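Side-chain contacts in GH127 beta-L-arabinofuranoside (PDB 4QK0), which probably hydrolyses terminal beta-L-arabinofuranosyl linkages as a family 127 glycoside hydrolase: residues 191-194 / 195-199; 270-273 / 274-278. All coordinates share one frame; numbering follows the deposited sequence.

Contact 1. Residues 191-194 / 195-199; sequences HQEI and ELALL
The carboxylate of E195 lies with one face against a methyl of I194, whose CG2 sits squarely above CD at 3.8 Å, while CB of Q192 comes past the oxygen end from the other side of the plane, 3.5 Å from OE1. The Q192 amide is turned 66° from the carboxylate, and its NE2 bonds instead to Q251. OE1 of E195 is met nearly along its C-O axis by the backbone N of E193, at 2.9 Å. The E195 side chain gets there by folding back: CG stands beside its own backbone N (chi1 -53°), and a bend at chi2 turns the carboxylate toward the preceding loop. E193 is the N-cap of helix 194-205, and its O accepts A197 N at 3.1 Å to open the helical bonding. Its carboxylate rests on an apolar neighbour, OE1 lying 3.8 Å from CD2 of L196, and CG1 of I194 packs on CD1 of L198 at 3.9 Å. With a leucine in place of E195, the N-H of E193 would probably be left without its acceptor and the turn into the helix less firmly fixed. Glutamate suits this buried spot: its carboxylate satisfies a backbone donor, and the helix N-terminus may stabilise its charge.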
# COMPACT_ATOMS: atom_id res chain seq x y z
N HIS A 191 -19.49 18.16 0.89
CA HIS A 191 -18.57 18.45 -0.17
C HIS A 191 -18.61 19.92 -0.55
O HIS A 191 -19.53 20.36 -1.25
CB HIS A 191 -18.85 17.59 -1.40
CG HIS A 191 -17.71 17.48 -2.34
ND1 HIS A 191 -16.94 18.56 -2.72
CD2 HIS A 191 -17.19 16.41 -3.01
CE1 HIS A 191 -16.01 18.17 -3.57
NE2 HIS A 191 -16.13 16.86 -3.74
N GLN A 192 -17.54 20.62 -0.19
CA GLN A 192 -17.39 21.99 -0.48
C GLN A 192 -17.41 22.22 -1.97
O GLN A 192 -17.00 21.36 -2.77
CB GLN A 192 -16.11 22.54 0.13
CG GLN A 192 -15.97 22.28 1.61
CD GLN A 192 -15.24 20.97 1.94
OE1 GLN A 192 -15.56 19.92 1.39
NE2 GLN A 192 -14.25 21.03 2.84
N GLU A 193 -17.94 23.38 -2.34
CA GLU A 193 -18.13 23.81 -3.73
C GLU A 193 -19.05 25.05 -3.75
O GLU A 193 -18.81 25.96 -4.52
CB GLU A 193 -18.70 22.70 -4.65
CG GLU A 193 -19.43 23.17 -5.90
CD GLU A 193 -18.52 23.80 -6.94
OE1 GLU A 193 -17.29 23.69 -6.85
OE2 GLU A 193 -19.06 24.40 -7.89
N ILE A 194 -20.11 25.03 -2.98
CA ILE A 194 -21.09 26.14 -2.99
C ILE A 194 -20.40 27.46 -2.61
O ILE A 194 -20.71 28.52 -3.17
CB ILE A 194 -22.29 25.86 -2.06
CG1 ILE A 194 -23.41 26.89 -2.25
CG2 ILE A 194 -21.89 25.86 -0.60
CD1 ILE A 194 -24.02 26.90 -3.61
N GLU A 195 -19.37 27.36 -1.77
CA GLU A 195 -18.68 28.55 -1.29
C GLU A 195 -17.94 29.27 -2.42
O GLU A 195 -18.15 30.49 -2.63
CB GLU A 195 -17.78 28.23 -0.13
CG GLU A 195 -18.48 27.48 0.97
CD GLU A 195 -18.42 25.94 0.85
OE1 GLU A 195 -18.05 25.44 -0.25
OE2 GLU A 195 -18.71 25.26 1.87
N LEU A 196 -17.16 28.54 -3.22
CA LEU A 196 -16.50 29.20 -4.35
C LEU A 196 -17.49 29.63 -5.46
O LEU A 196 -17.28 30.61 -6.17
CB LEU A 196 -15.35 28.33 -4.91
CG LEU A 196 -15.69 27.01 -5.64
CD1 LEU A 196 -15.98 27.26 -7.09
CD2 LEU A 196 -14.55 26.00 -5.55
N ALA A 197 -18.57 28.86 -5.63
CA ALA A 197 -19.53 29.17 -6.63
C ALA A 197 -20.26 30.49 -6.32
O ALA A 197 -20.43 31.33 -7.16
CB ALA A 197 -20.55 28.04 -6.74
N LEU A 198 -20.67 30.63 -5.09
CA LEU A 198 -21.28 31.87 -4.61
C LEU A 198 -20.40 33.10 -4.82
O LEU A 198 -20.92 34.15 -5.16
CB LEU A 198 -21.67 31.76 -3.13
CG LEU A 198 -22.89 30.90 -2.89
CD1 LEU A 198 -23.13 30.64 -1.41
CD2 LEU A 198 -24.14 31.53 -3.51
N LEU A 199 -19.10 32.98 -4.69
CA LEU A 199 -18.22 34.12 -5.03
C LEU A 199 -18.36 34.50 -6.47
O LEU A 199 -18.32 35.66 -6.82
CB LEU A 199 -16.74 33.84 -4.75
CG LEU A 199 -16.33 33.48 -3.35
CD1 LEU A 199 -14.80 33.38 -3.22
CD2 LEU A 199 -16.84 34.54 -2.39

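Contact 2. Residues 270-273 / 274-278; sequences LYMY and TAMAG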
# COMPACT_ATOMS: atom_id res chain seq x y z
N LEU A 270 -9.35 21.35 -1.47
CA LEU A 270 -8.87 22.38 -2.33
C LEU A 270 -10.01 23.31 -2.80
O LEU A 270 -9.78 24.48 -2.99
CB LEU A 270 -8.15 21.79 -3.52
CG LEU A 270 -6.86 21.02 -3.21
CD1 LEU A 270 -6.34 20.42 -4.48
CD2 LEU A 270 -5.77 21.84 -2.62
N TYR A 271 -11.22 22.78 -2.95
CA TYR A 271 -12.37 23.63 -3.21
C TYR A 271 -12.63 24.58 -2.03
O TYR A 271 -12.99 25.73 -2.21
CB TYR A 271 -13.62 22.80 -3.48
CG TYR A 271 -13.76 22.20 -4.84
CD1 TYR A 271 -12.76 22.28 -5.80
CD2 TYR A 271 -14.95 21.52 -5.19
CE1 TYR A 271 -12.91 21.70 -7.08
CE2 TYR A 271 -15.08 20.92 -6.45
CZ TYR A 271 -14.06 21.01 -7.38
OH TYR A 271 -14.19 20.43 -8.64
N MSE A 272 -12.45 24.08 -0.82
CA MSE A 272 -12.62 24.88 0.36
C MSE A 272 -11.57 25.95 0.39
O MSE A 272 -11.88 27.12 0.61
CB MSE A 272 -12.56 24.09 1.65
CG MSE A 272 -12.94 24.93 2.88
SE MSE A 272 -12.83 23.85 4.51
CE MSE A 272 -10.88 23.70 4.44
N TYR A 273 -10.33 25.59 0.13
CA TYR A 273 -9.28 26.58 0.15
C TYR A 273 -9.50 27.62 -0.89
O TYR A 273 -9.10 28.79 -0.72
CB TYR A 273 -7.89 25.98 -0.02
CG TYR A 273 -7.55 24.81 0.94
CD1 TYR A 273 -8.14 24.69 2.18
CD2 TYR A 273 -6.63 23.84 0.56
CE1 TYR A 273 -7.81 23.64 3.04
CE2 TYR A 273 -6.29 22.80 1.41
CZ TYR A 273 -6.89 22.69 2.64
OH TYR A 273 -6.53 21.64 3.44
N THR A 274 -10.02 27.21 -2.02
CA THR A 274 -10.20 28.13 -3.12
C THR A 274 -11.24 29.24 -2.66
O THR A 274 -11.01 30.41 -2.86
CB THR A 274 -10.70 27.39 -4.33
OG1 THR A 274 -9.68 26.52 -4.85
CG2 THR A 274 -11.15 28.36 -5.44
N ALA A 275 -12.30 28.82 -1.99
CA ALA A 275 -13.27 29.72 -1.43
C ALA A 275 -12.64 30.64 -0.34
O ALA A 275 -12.84 31.85 -0.33
CB ALA A 275 -14.46 28.99 -0.89
N MSE A 276 -11.85 30.05 0.54
CA MSE A 276 -11.22 30.81 1.59
C MSE A 276 -10.35 31.90 1.03
O MSE A 276 -10.37 33.01 1.55
CB MSE A 276 -10.37 29.92 2.49
CG MSE A 276 -11.27 28.97 3.28
SE MSE A 276 -10.10 27.63 4.14
CE MSE A 276 -8.77 28.66 5.13
N ALA A 277 -9.60 31.61 -0.02
CA ALA A 277 -8.70 32.60 -0.62
C ALA A 277 -9.46 33.74 -1.31
O ALA A 277 -9.06 34.90 -1.20
CB ALA A 277 -7.78 31.95 -1.60
N GLY A 278 -10.52 33.39 -2.02
CA GLY A 278 -11.43 34.38 -2.61
C GLY A 278 -12.07 35.29 -1.55
O GLY A 278 -12.10 36.48 -1.75
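T274 bonds twice to the carbonyl of L270, its OG1 at 2.8 Å and its backbone N at 2.9 Å, the two donors reaching L270 O from opposite faces of the carbonyl plane. With OG1 anti to its carbonyl carbon (chi1 -69°), the hydroxyl is swung back toward the preceding turn, which is how threonine hides a polar group inside a buried helix. On another flank, selenomethionine M276 touches two side chains of the turn before it, both on one side. Its SE is 4.0 Å from the terminal CE of selenomethionine M272, and it meets the Y273 ring at its edge, 4.0 Å from CD1 and 80° off the ring normal, a Met-aromatic contact in which the two side chains run alongside each other. The long, flexible selenoether chain can follow both an aliphatic end and a ring edge. Beneath these groups the backbone bonds of the helix, such as M276 N to M272 O at 2.9 Å, set the spacing of the side chains. Farther out, W343 of helix 334-350 meets the Y273 ring and touches L270 and T274. Helix 286-302 packs on M276 through A291, C292 and L295, and helix 194-205 lies against Y271, T274 and A275.

Contact 1 precedes contact 2 along the chain, and their centres are about 8 Å apart, on the same side of the chain's centre. Contact 1 is the entry into helix 194-205 and contact 2 the middle of helix 266-283; the two helices run in the same general direction and pack directly. CB of E195 meets CB of A275 at 3.5 Å, so the small alanine lets the helices come close, and CD1 of L199 reaches CA of G278 at 3.6 Å, where glycine adds no bulk. The Y271 ring touches the loop end at Q192 O. Both contacts lie in the GH127 catalytic domain, and this side-by-side packing is consistent with the helical (alpha/alpha)6 barrel of its clan.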